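Local coordinates for TPR repeat-containing protein (Cytophaga hutchinsonii, PDB 3U4T) that is of unknown function but, as a tetratricopeptide repeat protein, probably offers a helical scaffold for binding other proteins, at residues I60-F64 with D76-Y80; Y179-R184 with Y201-L205; A240-W244 with K256-L261. The protein carries 1 engineered substitution. One frame throughout, in Å; residues are numbered along the deposited sequence.

Contact 1. Residues I60-F64 with D76-Y80; sequences IETYF and DFEYY
Two helical segments pack with their N-to-C directions at 143°, roughly antiparallel. Their axes come within 10.8 Å. The CA atoms of I60 and Y80 are the nearest pair, 6.3 Å apart. I60 (chi1 t) points toward the partner helix, and its CG2 lies 3.5 Å from Y80 CD1. E61 starts sideways, but its carboxylate reaches back: Y80 OH donates a hydrogen bond to E61 OE2 at 3.2 Å. Y63 (chi1 t) gives a weak hydrogen bond from OH to D76 OD2, 2.9 Å. That carboxylate is also held by K73 N and N41 ND2. F64 (chi1 m) fills the middle. Its CZ meets D76 CB at 3.7 Å, CE1 meets F77 CZ at 4.1 Å, and CE2 meets Y80 CD2 at 3.8 Å. F64, F77 and Y80 form an aromatic cluster, with the F64 ring oblique to both others. F77 and Y80 also touch helix 90-103. The arrangement is consistent with inter-repeat packing in a tetratricopeptide repeat array, where helix B of one repeat meets helix A of the next.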
ATOM      1  N   ILE A  60       7.762  20.373  12.681  1.00 38.17           N
ATOM      2  CA  ILE A  60       6.580  20.709  11.910  1.00 33.30           C
ATOM      3  C   ILE A  60       5.683  21.648  12.712  1.00 38.95           C
ATOM      4  O   ILE A  60       4.896  22.402  12.141  1.00 47.98           O
ATOM      5  CB  ILE A  60       5.791  19.453  11.500  1.00 30.86           C
ATOM      6  CG1 ILE A  60       4.803  19.816  10.397  1.00 41.61           C
ATOM      7  CG2 ILE A  60       5.074  18.869  12.690  1.00 41.85           C
ATOM      8  CD1 ILE A  60       5.479  20.293   9.129  1.00 41.69           C
ATOM      9  N   GLU A  61       5.813  21.620  14.038  1.00 29.09           N
ATOM     10  CA  GLU A  61       4.993  22.486  14.875  1.00 31.36           C
ATOM     11  C   GLU A  61       5.624  23.868  14.983  1.00 34.29           C
ATOM     12  O   GLU A  61       4.928  24.874  15.095  1.00 33.99           O
ATOM     13  CB  GLU A  61       4.777  21.843  16.255  1.00 33.39           C
ATOM     14  CG  GLU A  61       4.051  20.492  16.149  1.00 30.37           C
ATOM     15  CD  GLU A  61       3.694  19.863  17.487  1.00 40.95           C
ATOM     16  OE1 GLU A  61       4.545  19.867  18.405  1.00 42.76           O
ATOM     17  OE2 GLU A  61       2.563  19.342  17.612  1.00 38.78           O
ATOM     18  N   THR A  62       6.948  23.924  14.938  1.00 28.44           N
ATOM     19  CA  THR A  62       7.633  25.199  14.987  1.00 29.34           C
ATOM     20  C   THR A  62       7.264  25.847  13.655  1.00 31.28           C
ATOM     21  O   THR A  62       6.934  27.030  13.584  1.00 36.52           O
ATOM     22  CB  THR A  62       9.156  25.002  15.078  1.00 32.91           C
ATOM     23  OG1 THR A  62       9.493  24.509  16.380  1.00 44.35           O
ATOM     24  CG2 THR A  62       9.885  26.316  14.825  1.00 21.27           C
ATOM     25  N   TYR A  63       7.313  25.058  12.590  1.00 22.83           N
ATOM     26  CA  TYR A  63       6.938  25.565  11.282  1.00 35.30           C
ATOM     27  C   TYR A  63       5.556  26.248  11.316  1.00 26.89           C
ATOM     28  O   TYR A  63       5.433  27.411  10.937  1.00 29.89           O
ATOM     29  CB  TYR A  63       6.904  24.417  10.281  1.00 32.07           C
ATOM     30  CG  TYR A  63       6.357  24.807   8.931  1.00 32.78           C
ATOM     31  CD1 TYR A  63       7.076  25.645   8.087  1.00 31.21           C
ATOM     32  CD2 TYR A  63       5.135  24.312   8.487  1.00 37.90           C
ATOM     33  CE1 TYR A  63       6.598  25.977   6.827  1.00 30.55           C
ATOM     34  CE2 TYR A  63       4.645  24.639   7.228  1.00 37.74           C
ATOM     35  CZ  TYR A  63       5.385  25.471   6.405  1.00 42.21           C
ATOM     36  OH  TYR A  63       4.921  25.804   5.163  1.00 34.53           O
ATOM     37  N   PHE A  64       4.528  25.526  11.773  1.00 24.44           N
ATOM     38  CA  PHE A  64       3.166  26.075  11.816  1.00 29.55           C
ATOM     39  C   PHE A  64       2.919  27.227  12.792  1.00 25.07           C
ATOM     40  O   PHE A  64       1.889  27.899  12.719  1.00 19.43           O
ATOM     41  CB  PHE A  64       2.143  24.963  12.071  1.00 23.91           C
ATOM     42  CG  PHE A  64       1.800  24.177  10.851  1.00 23.85           C
ATOM     43  CD1 PHE A  64       1.260  24.810   9.742  1.00 19.29           C
ATOM     44  CD2 PHE A  64       2.073  22.815  10.779  1.00 21.03           C
ATOM     45  CE1 PHE A  64       0.984  24.090   8.561  1.00 26.95           C
ATOM     46  CE2 PHE A  64       1.803  22.084   9.610  1.00 22.37           C
ATOM     47  CZ  PHE A  64       1.262  22.727   8.498  1.00 34.47           C
ATOM     48  N   ASP A  76       2.595  20.406   3.548  1.00 30.39           N
ATOM     49  CA  ASP A  76       2.907  20.610   4.956  1.00 25.56           C
ATOM     50  C   ASP A  76       1.900  19.914   5.862  1.00 33.77           C
ATOM     51  O   ASP A  76       2.285  19.291   6.858  1.00 43.52           O
ATOM     52  CB  ASP A  76       2.948  22.102   5.265  1.00 27.20           C
ATOM     53  CG  ASP A  76       3.817  22.850   4.301  1.00 29.23           C
ATOM     54  OD1 ASP A  76       4.974  22.404   4.092  1.00 24.91           O
ATOM     55  OD2 ASP A  76       3.347  23.877   3.758  1.00 39.03           O
ATOM     56  N   PHE A  77       0.615  20.021   5.526  1.00 18.14           N
ATOM     57  CA  PHE A  77      -0.419  19.370   6.336  1.00 31.50           C
ATOM     58  C   PHE A  77      -0.244  17.853   6.230  1.00 30.14           C
ATOM     59  O   PHE A  77      -0.371  17.123   7.226  1.00 26.36           O
ATOM     60  CB  PHE A  77      -1.811  19.778   5.852  1.00 32.08           C
ATOM     61  CG  PHE A  77      -2.160  21.197   6.155  1.00 33.81           C
ATOM     62  CD1 PHE A  77      -2.766  21.535   7.366  1.00 39.59           C
ATOM     63  CD2 PHE A  77      -1.835  22.211   5.259  1.00 31.92           C
ATOM     64  CE1 PHE A  77      -3.048  22.870   7.678  1.00 33.45           C
ATOM     65  CE2 PHE A  77      -2.109  23.550   5.560  1.00 39.23           C
ATOM     66  CZ  PHE A  77      -2.713  23.878   6.770  1.00 40.45           C
ATOM     67  N   GLU A  78       0.058  17.388   5.020  1.00 40.59           N
ATOM     68  CA  GLU A  78       0.268  15.961   4.781  1.00 42.95           C
ATOM     69  C   GLU A  78       1.332  15.401   5.719  1.00 38.88           C
ATOM     70  O   GLU A  78       1.092  14.415   6.414  1.00 36.83           O
ATOM     71  CB  GLU A  78       0.676  15.729   3.328  1.00 43.53           C
ATOM     72  CG  GLU A  78       1.302  14.383   3.061  1.00 47.62           C
ATOM     73  CD  GLU A  78       1.685  14.217   1.606  1.00 48.24           C
ATOM     74  OE1 GLU A  78       2.117  15.210   0.977  1.00 49.81           O
ATOM     75  OE2 GLU A  78       1.567  13.089   1.095  1.00 47.66           O
ATOM     76  N   TYR A  79       2.501  16.037   5.748  1.00 39.45           N
ATOM     77  CA  TYR A  79       3.573  15.581   6.618  1.00 35.65           C
ATOM     78  C   TYR A  79       3.265  15.779   8.096  1.00 37.49           C
ATOM     79  O   TYR A  79       3.801  15.071   8.944  1.00 32.41           O
ATOM     80  CB  TYR A  79       4.892  16.258   6.248  1.00 32.55           C
ATOM     81  CG  TYR A  79       5.548  15.580   5.068  1.00 41.56           C
ATOM     82  CD1 TYR A  79       5.297  16.001   3.765  1.00 38.69           C
ATOM     83  CD2 TYR A  79       6.308  14.427   5.251  1.00 36.94           C
ATOM     84  CE1 TYR A  79       5.775  15.285   2.680  1.00 48.90           C
ATOM     85  CE2 TYR A  79       6.788  13.705   4.177  1.00 44.03           C
ATOM     86  CZ  TYR A  79       6.517  14.131   2.899  1.00 51.71           C
ATOM     87  OH  TYR A  79       6.960  13.375   1.849  1.00 55.66           O
ATOM     88  N   TYR A  80       2.394  16.729   8.409  1.00 26.94           N
ATOM     89  CA  TYR A  80       2.039  16.944   9.801  1.00 33.49           C
ATOM     90  C   TYR A  80       1.324  15.674  10.229  1.00 36.88           C
ATOM     91  O   TYR A  80       1.632  15.101  11.275  1.00 40.66           O
ATOM     92  CB  TYR A  80       1.112  18.149   9.958  1.00 21.53           C
ATOM     93  CG  TYR A  80       0.906  18.570  11.397  1.00 33.95           C
ATOM     94  CD1 TYR A  80       1.722  18.070  12.415  1.00 25.15           C
ATOM     95  CD2 TYR A  80      -0.078  19.497  11.740  1.00 37.55           C
ATOM     96  CE1 TYR A  80       1.560  18.487  13.744  1.00 26.07           C
ATOM     97  CE2 TYR A  80      -0.246  19.917  13.058  1.00 34.45           C
ATOM     98  CZ  TYR A  80       0.575  19.407  14.052  1.00 29.14           C
ATOM     99  OH  TYR A  80       0.394  19.786  15.356  1.00 23.51           O
TER

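Contact 2. Residues Y179-R184 with Y201-L205; sequences YLWRAR and YYEKL
A183 sets its methyl group squarely over the ring of Y202. The CB lies 3.5 Å from the ring centroid and only 7° off the normal, a close CH-pi contact. The same CB is 3.7 Å from Y201 CB. The small side chain lets the helices come close: the CA atoms of A183 and Y201 are 4.9 Å apart, and the axes approach to 8.1 Å. The N-to-C directions differ by 159°, nearly antiparallel. Both segments are regular helix. Two more CH-pi contacts join the helices. R182 CB sits over Y201, 4.2 Å from the ring centroid, and K204 CB sits over Y179, 4.0 Å from its centroid. This resembles the packing of helix A against helix B in a tetratricopeptide repeat hairpin, here with a long connection between helices 176-189 and 199-209. L180 and L205, both with chi1 t and chi2 p, meet at 3.8 Å between L180 CD1 and L205 CD2. L205 CD1 is 4.1 Å from Y179 CB. L180 CD1 also reaches Y202 CE1 at 4.2 Å. The polar ends have partners on other parts of the chain. R182 NE forms a salt bridge with D162, and Y179 OH is hydrogen-bonded to N174. On helix 217-233, E222 takes a salt bridge from R184 NE and a hydrogen bond from Y202 OH, while R184 CG stays 3.6 Å from Y202 OH.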
ATOM      1  N   TYR A 179      -3.989 -11.104 -10.778  1.00 25.49           N
ATOM      2  CA  TYR A 179      -4.501 -12.458 -10.920  1.00 30.26           C
ATOM      3  C   TYR A 179      -4.633 -13.093  -9.538  1.00 28.17           C
ATOM      4  O   TYR A 179      -5.623 -13.779  -9.249  1.00 29.90           O
ATOM      5  CB  TYR A 179      -3.576 -13.289 -11.810  1.00 44.35           C
ATOM      6  CG  TYR A 179      -3.583 -12.858 -13.268  1.00 41.46           C
ATOM      7  CD1 TYR A 179      -4.746 -12.940 -14.040  1.00 33.95           C
ATOM      8  CD2 TYR A 179      -2.427 -12.370 -13.868  1.00 40.98           C
ATOM      9  CE1 TYR A 179      -4.751 -12.544 -15.376  1.00 34.25           C
ATOM     10  CE2 TYR A 179      -2.418 -11.968 -15.200  1.00 34.18           C
ATOM     11  CZ  TYR A 179      -3.581 -12.057 -15.951  1.00 28.83           C
ATOM     12  OH  TYR A 179      -3.549 -11.652 -17.264  1.00 40.86           O
ATOM     13  N   LEU A 180      -3.643 -12.849  -8.683  1.00 19.67           N
ATOM     14  CA  LEU A 180      -3.660 -13.380  -7.317  1.00 30.43           C
ATOM     15  C   LEU A 180      -4.955 -13.002  -6.608  1.00 36.27           C
ATOM     16  O   LEU A 180      -5.650 -13.865  -6.054  1.00 33.25           O
ATOM     17  CB  LEU A 180      -2.483 -12.825  -6.510  1.00 32.20           C
ATOM     18  CG  LEU A 180      -2.417 -13.313  -5.059  1.00 30.76           C
ATOM     19  CD1 LEU A 180      -2.013 -14.778  -5.020  1.00 35.34           C
ATOM     20  CD2 LEU A 180      -1.403 -12.475  -4.285  1.00 26.76           C
ATOM     21  N   TRP A 181      -5.282 -11.707  -6.640  1.00 17.86           N
ATOM     22  CA  TRP A 181      -6.488 -11.209  -5.970  1.00 32.51           C
ATOM     23  C   TRP A 181      -7.789 -11.573  -6.653  1.00 27.07           C
ATOM     24  O   TRP A 181      -8.796 -11.776  -5.983  1.00 30.03           O
ATOM     25  CB  TRP A 181      -6.391  -9.698  -5.716  1.00 29.41           C
ATOM     26  CG  TRP A 181      -5.509  -9.427  -4.524  1.00 35.94           C
ATOM     27  CD1 TRP A 181      -4.177  -9.116  -4.535  1.00 36.74           C
ATOM     28  CD2 TRP A 181      -5.865  -9.600  -3.144  1.00 33.89           C
ATOM     29  NE1 TRP A 181      -3.679  -9.094  -3.254  1.00 29.34           N
ATOM     30  CE2 TRP A 181      -4.693  -9.388  -2.381  1.00 30.22           C
ATOM     31  CE3 TRP A 181      -7.059  -9.925  -2.483  1.00 24.39           C
ATOM     32  CZ2 TRP A 181      -4.683  -9.485  -0.986  1.00 19.90           C
ATOM     33  CZ3 TRP A 181      -7.049 -10.024  -1.106  1.00 21.55           C
ATOM     34  CH2 TRP A 181      -5.863  -9.807  -0.369  1.00 31.23           C
ATOM     35  N   ARG A 182      -7.778 -11.658  -7.980  1.00 23.43           N
ATOM     36  CA  ARG A 182      -8.978 -12.082  -8.694  1.00 22.71           C
ATOM     37  C   ARG A 182      -9.203 -13.521  -8.249  1.00 32.12           C
ATOM     38  O   ARG A 182     -10.329 -13.952  -7.996  1.00 32.45           O
ATOM     39  CB  ARG A 182      -8.767 -12.081 -10.200  1.00 30.29           C
ATOM     40  CG  ARG A 182      -8.745 -10.719 -10.835  1.00 39.97           C
ATOM     41  CD  ARG A 182      -9.357 -10.824 -12.227  1.00 36.16           C
ATOM     42  NE  ARG A 182     -10.773 -11.184 -12.159  1.00 34.36           N
ATOM     43  CZ  ARG A 182     -11.530 -11.460 -13.218  1.00 38.28           C
ATOM     44  NH1 ARG A 182     -11.006 -11.424 -14.437  1.00 28.19           N
ATOM     45  NH2 ARG A 182     -12.815 -11.750 -13.059  1.00 41.51           N
ATOM     46  N   ALA A 183      -8.106 -14.258  -8.146  1.00 26.66           N
ATOM     47  CA  ALA A 183      -8.175 -15.648  -7.726  1.00 34.49           C
ATOM     48  C   ALA A 183      -8.826 -15.711  -6.349  1.00 40.03           C
ATOM     49  O   ALA A 183      -9.811 -16.414  -6.150  1.00 36.90           O
ATOM     50  CB  ALA A 183      -6.774 -16.246  -7.680  1.00 29.38           C
ATOM     51  N   ARG A 184      -8.275 -14.956  -5.404  1.00 25.06           N
ATOM     52  CA  ARG A 184      -8.792 -14.922  -4.047  1.00 27.35           C
ATOM     53  C   ARG A 184     -10.239 -14.448  -3.987  1.00 32.21           C
ATOM     54  O   ARG A 184     -11.049 -14.990  -3.239  1.00 32.30           O
ATOM     55  CB  ARG A 184      -7.909 -14.030  -3.191  1.00 18.15           C
ATOM     56  CG  ARG A 184      -6.544 -14.635  -2.952  1.00 28.71           C
ATOM     57  CD  ARG A 184      -5.661 -13.709  -2.154  1.00 23.52           C
ATOM     58  NE  ARG A 184      -4.431 -14.343  -1.690  1.00 22.56           N
ATOM     59  CZ  ARG A 184      -3.469 -13.682  -1.063  1.00 33.03           C
ATOM     60  NH1 ARG A 184      -3.613 -12.387  -0.842  1.00 39.21           N
ATOM     61  NH2 ARG A 184      -2.380 -14.307  -0.650  1.00 35.87           N
ATOM     62  N   TYR A 201      -7.703 -18.112 -12.680  1.00 27.68           N
ATOM     63  CA  TYR A 201      -6.860 -17.008 -12.213  1.00 30.91           C
ATOM     64  C   TYR A 201      -5.552 -17.497 -11.607  1.00 37.11           C
ATOM     65  O   TYR A 201      -4.493 -16.908 -11.843  1.00 35.62           O
ATOM     66  CB  TYR A 201      -7.655 -16.138 -11.235  1.00 21.45           C
ATOM     67  CG  TYR A 201      -8.940 -15.656 -11.876  1.00 30.02           C
ATOM     68  CD1 TYR A 201      -8.904 -14.827 -13.007  1.00 38.73           C
ATOM     69  CD2 TYR A 201     -10.176 -16.132 -11.452  1.00 28.31           C
ATOM     70  CE1 TYR A 201     -10.058 -14.507 -13.701  1.00 43.34           C
ATOM     71  CE2 TYR A 201     -11.345 -15.814 -12.144  1.00 32.41           C
ATOM     72  CZ  TYR A 201     -11.275 -15.006 -13.270  1.00 45.92           C
ATOM     73  OH  TYR A 201     -12.415 -14.731 -13.984  1.00 49.17           O
ATOM     74  N   TYR A 202      -5.614 -18.584 -10.842  1.00 35.88           N
ATOM     75  CA  TYR A 202      -4.401 -19.133 -10.249  1.00 36.24           C
ATOM     76  C   TYR A 202      -3.545 -19.744 -11.362  1.00 41.72           C
ATOM     77  O   TYR A 202      -2.307 -19.747 -11.280  1.00 38.44           O
ATOM     78  CB  TYR A 202      -4.738 -20.198  -9.184  1.00 30.90           C
ATOM     79  CG  TYR A 202      -4.978 -19.629  -7.795  1.00 26.21           C
ATOM     80  CD1 TYR A 202      -4.087 -18.712  -7.240  1.00 17.99           C
ATOM     81  CD2 TYR A 202      -6.094 -19.996  -7.040  1.00 27.02           C
ATOM     82  CE1 TYR A 202      -4.303 -18.167  -5.964  1.00 24.83           C
ATOM     83  CE2 TYR A 202      -6.317 -19.454  -5.758  1.00 35.11           C
ATOM     84  CZ  TYR A 202      -5.415 -18.540  -5.239  1.00 38.04           C
ATOM     85  OH  TYR A 202      -5.623 -17.966  -4.011  1.00 26.61           O
ATOM     86  N   GLU A 203      -4.202 -20.256 -12.404  1.00 41.33           N
ATOM     87  CA  GLU A 203      -3.471 -20.851 -13.517  1.00 44.51           C
ATOM     88  C   GLU A 203      -2.724 -19.735 -14.225  1.00 47.00           C
ATOM     89  O   GLU A 203      -1.559 -19.905 -14.591  1.00 39.33           O
ATOM     90  CB  GLU A 203      -4.419 -21.578 -14.475  1.00 49.53           C
ATOM     91  CG  GLU A 203      -4.925 -22.895 -13.910  1.00 61.94           C
ATOM     92  CD  GLU A 203      -5.917 -23.594 -14.811  1.00 71.49           C
ATOM     93  OE1 GLU A 203      -6.796 -22.908 -15.370  1.00 72.61           O
ATOM     94  OE2 GLU A 203      -5.829 -24.833 -14.944  1.00 77.12           O
ATOM     95  N   LYS A 204      -3.378 -18.587 -14.400  1.00 44.62           N
ATOM     96  CA  LYS A 204      -2.723 -17.455 -15.045  1.00 46.54           C
ATOM     97  C   LYS A 204      -1.621 -16.905 -14.139  1.00 42.34           C
ATOM     98  O   LYS A 204      -0.586 -16.437 -14.617  1.00 33.56           O
ATOM     99  CB  LYS A 204      -3.739 -16.360 -15.364  1.00 41.00           C
ATOM    100  CG  LYS A 204      -4.172 -16.322 -16.829  1.00 50.43           C
ATOM    101  CD  LYS A 204      -3.059 -15.779 -17.726  1.00 61.84           C
ATOM    102  CE  LYS A 204      -3.534 -15.576 -19.168  1.00 71.70           C
ATOM    103  NZ  LYS A 204      -2.639 -14.653 -19.938  1.00 72.13           N
ATOM    104  N   LEU A 205      -1.846 -16.972 -12.829  1.00 46.29           N
ATOM    105  CA  LEU A 205      -0.869 -16.497 -11.857  1.00 36.94           C
ATOM    106  C   LEU A 205       0.426 -17.283 -12.014  1.00 42.97           C
ATOM    107  O   LEU A 205       1.519 -16.724 -11.977  1.00 37.59           O
ATOM    108  CB  LEU A 205      -1.381 -16.701 -10.443  1.00 26.38           C
ATOM    109  CG  LEU A 205      -0.392 -16.123  -9.440  1.00 29.16           C
ATOM    110  CD1 LEU A 205      -0.537 -14.613  -9.434  1.00 34.19           C
ATOM    111  CD2 LEU A 205      -0.670 -16.655  -8.064  1.00 29.62           C
TER

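Contact 3. Residues A240-W244 with K256-L261; sequences ADAAW and KAIDGL
Segments 240-244 and 256-261 run roughly antiparallel, with 149° between their N-to-C directions. The axes come within 9.5 Å. The closest CA pairs are W244 with A257, 4.9 Å, and D241 with L261, 6.4 Å. W244 (chi1 m, chi2 135°) points toward the second helix and makes most of the first segment's share of the contact. K256 opens the second segment. Its carbonyl O lies over one face of the indole, 3.9 Å from W244 CZ3, and its CB is 4.3 Å from the same CZ3. Its amino group NZ is hydrogen-bonded to N254 instead. A257 is tighter. Its CA is 3.2 Å from W244 CE3, and its CB is 3.5 Å from the same atom. One turn on, G260 lays its CA over the five-membered ring of W244, 4.2 Å from the centroid and 20° off the normal, a CH-pi contact. A CB here would point at the indole and clash with it, so the missing side chain makes room for the ring. G260 O is 3.8 Å from W244 CD1. L261 (chi1 m, chi2 t) closes the far end. Its CG packs on W244 CB at 3.9 Å, and its CD2 lies 3.5 Å from D241 OD1. The last modelled helix probably stands where the A helix of a next repeat would be, after the TPR-like hairpin 217-250. A257 and L261 also touch L248. W244 reaches back to helix 217-233, where it touches A228 and meets Y229 edge-to-face.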
ATOM      1  N   ALA A 240      -2.950 -33.513  -9.653  1.00 35.30           N
ATOM      2  CA  ALA A 240      -2.802 -33.075  -8.267  1.00 36.00           C
ATOM      3  C   ALA A 240      -1.397 -33.332  -7.749  1.00 41.23           C
ATOM      4  O   ALA A 240      -0.816 -32.492  -7.061  1.00 38.40           O
ATOM      5  CB  ALA A 240      -3.821 -33.765  -7.378  1.00 40.33           C
ATOM      6  N   ASP A 241      -0.843 -34.489  -8.081  1.00 46.10           N
ATOM      7  CA  ASP A 241       0.503 -34.804  -7.636  1.00 42.78           C
ATOM      8  C   ASP A 241       1.520 -33.852  -8.260  1.00 40.03           C
ATOM      9  O   ASP A 241       2.479 -33.421  -7.609  1.00 35.92           O
ATOM     10  CB  ASP A 241       0.847 -36.249  -7.984  1.00 37.79           C
ATOM     11  CG  ASP A 241       0.134 -37.243  -7.092  1.00 51.63           C
ATOM     12  OD1 ASP A 241      -0.422 -36.818  -6.051  1.00 50.44           O
ATOM     13  OD2 ASP A 241       0.139 -38.445  -7.429  1.00 59.66           O
ATOM     14  N   ALA A 242       1.301 -33.517  -9.527  1.00 39.63           N
ATOM     15  CA  ALA A 242       2.196 -32.612 -10.237  1.00 43.97           C
ATOM     16  C   ALA A 242       2.221 -31.255  -9.540  1.00 43.78           C
ATOM     17  O   ALA A 242       3.273 -30.633  -9.404  1.00 36.70           O
ATOM     18  CB  ALA A 242       1.737 -32.449 -11.696  1.00 30.45           C
ATOM     19  N   ALA A 243       1.054 -30.795  -9.105  1.00 35.85           N
ATOM     20  CA  ALA A 243       0.972 -29.513  -8.430  1.00 33.21           C
ATOM     21  C   ALA A 243       1.702 -29.633  -7.098  1.00 42.00           C
ATOM     22  O   ALA A 243       2.454 -28.735  -6.707  1.00 34.42           O
ATOM     23  CB  ALA A 243      -0.484 -29.123  -8.217  1.00 27.81           C
ATOM     24  N   TRP A 244       1.485 -30.753  -6.410  1.00 42.42           N
ATOM     25  CA  TRP A 244       2.130 -31.003  -5.126  1.00 41.12           C
ATOM     26  C   TRP A 244       3.631 -31.009  -5.342  1.00 34.58           C
ATOM     27  O   TRP A 244       4.399 -30.668  -4.440  1.00 33.20           O
ATOM     28  CB  TRP A 244       1.690 -32.350  -4.552  1.00 42.64           C
ATOM     29  CG  TRP A 244       0.338 -32.338  -3.894  1.00 45.58           C
ATOM     30  CD1 TRP A 244      -0.655 -33.258  -4.052  1.00 46.93           C
ATOM     31  CD2 TRP A 244      -0.157 -31.376  -2.950  1.00 41.27           C
ATOM     32  NE1 TRP A 244      -1.736 -32.936  -3.267  1.00 35.75           N
ATOM     33  CE2 TRP A 244      -1.456 -31.793  -2.579  1.00 35.00           C
ATOM     34  CE3 TRP A 244       0.374 -30.217  -2.376  1.00 47.78           C
ATOM     35  CZ2 TRP A 244      -2.235 -31.077  -1.672  1.00 41.76           C
ATOM     36  CZ3 TRP A 244      -0.407 -29.508  -1.469  1.00 51.97           C
ATOM     37  CH2 TRP A 244      -1.696 -29.947  -1.123  1.00 44.66           C
ATOM     38  N   LYS A 256       2.417 -29.707   3.719  1.00 47.03           N
ATOM     39  CA  LYS A 256       1.153 -29.975   3.032  1.00 51.23           C
ATOM     40  C   LYS A 256       1.379 -30.805   1.771  1.00 50.76           C
ATOM     41  O   LYS A 256       0.665 -31.774   1.515  1.00 50.95           O
ATOM     42  CB  LYS A 256       0.448 -28.674   2.622  1.00 55.40           C
ATOM     43  CG  LYS A 256      -0.217 -27.877   3.734  1.00 69.59           C
ATOM     44  CD  LYS A 256       0.748 -26.908   4.412  1.00 81.45           C
ATOM     45  CE  LYS A 256       1.734 -27.614   5.339  1.00 79.26           C
ATOM     46  NZ  LYS A 256       3.157 -27.384   4.952  1.00 78.03           N
ATOM     47  N   ALA A 257       2.369 -30.411   0.977  1.00 45.26           N
ATOM     48  CA  ALA A 257       2.675 -31.117  -0.266  1.00 42.72           C
ATOM     49  C   ALA A 257       3.282 -32.496  -0.020  1.00 40.70           C
ATOM     50  O   ALA A 257       3.112 -33.420  -0.820  1.00 50.63           O
ATOM     51  CB  ALA A 257       3.620 -30.281  -1.117  1.00 30.05           C
ATOM     52  N   ILE A 258       3.999 -32.635   1.089  1.00 48.94           N
ATOM     53  CA  ILE A 258       4.616 -33.910   1.410  1.00 49.86           C
ATOM     54  C   ILE A 258       3.531 -34.930   1.734  1.00 53.98           C
ATOM     55  O   ILE A 258       3.516 -36.034   1.188  1.00 53.89           O
ATOM     56  CB  ILE A 258       5.571 -33.759   2.605  1.00 44.46           C
ATOM     57  CG1 ILE A 258       6.828 -33.004   2.169  1.00 50.57           C
ATOM     58  CG2 ILE A 258       5.952 -35.119   3.148  1.00 58.64           C
ATOM     59  CD1 ILE A 258       7.737 -32.606   3.322  1.00 54.40           C
ATOM     60  N   ASP A 259       2.612 -34.536   2.610  1.00 60.58           N
ATOM     61  CA  ASP A 259       1.518 -35.400   3.044  1.00 66.98           C
ATOM     62  C   ASP A 259       0.460 -35.643   1.970  1.00 60.52           C
ATOM     63  O   ASP A 259      -0.291 -36.622   2.030  1.00 60.22           O
ATOM     64  CB  ASP A 259       0.870 -34.804   4.292  1.00 75.85           C
ATOM     65  CG  ASP A 259       1.871 -34.566   5.405  1.00 87.51           C
ATOM     66  OD1 ASP A 259       2.540 -35.535   5.823  1.00 94.09           O
ATOM     67  OD2 ASP A 259       1.989 -33.412   5.864  1.00 87.16           O
ATOM     68  N   GLY A 260       0.400 -34.747   0.993  1.00 54.24           N
ATOM     69  CA  GLY A 260      -0.560 -34.907  -0.081  1.00 51.78           C
ATOM     70  C   GLY A 260      -0.055 -35.928  -1.083  1.00 56.65           C
ATOM     71  O   GLY A 260      -0.815 -36.413  -1.923  1.00 45.61           O
ATOM     72  N   LEU A 261       1.231 -36.262  -0.981  1.00 63.21           N
ATOM     73  CA  LEU A 261       1.859 -37.231  -1.880  1.00 60.76           C
ATOM     74  C   LEU A 261       1.982 -38.649  -1.323  1.00 63.88           C
ATOM     75  O   LEU A 261       1.985 -39.614  -2.088  1.00 68.59           O
ATOM     76  CB  LEU A 261       3.248 -36.745  -2.290  1.00 54.43           C
ATOM     77  CG  LEU A 261       3.313 -35.620  -3.317  1.00 44.66           C
ATOM     78  CD1 LEU A 261       4.762 -35.184  -3.476  1.00 45.18           C
ATOM     79  CD2 LEU A 261       2.718 -36.094  -4.649  1.00 40.22           C
TER

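All three contacts join consecutive, roughly antiparallel helices of what is probably one TPR-like helical array, yet they share no helix. Contact 2 lies within a helical hairpin. Contacts 1 and 3 join the second helix of a hairpin to the helix that follows it. All are partly buried, and contact 3 sits farthest out, by the C-terminus, about 33 Å between its centre and that of the chain. Contact 1 lies across the chain centre from the other two. Contact 2 buries the largest area and has the closest axes, using apolar and CH-pi packing. Contact 1 has wider-spaced axes, bridged by aromatics and two hydrogen bonds, one of them weak. Contact 3 rests mainly on one tryptophan.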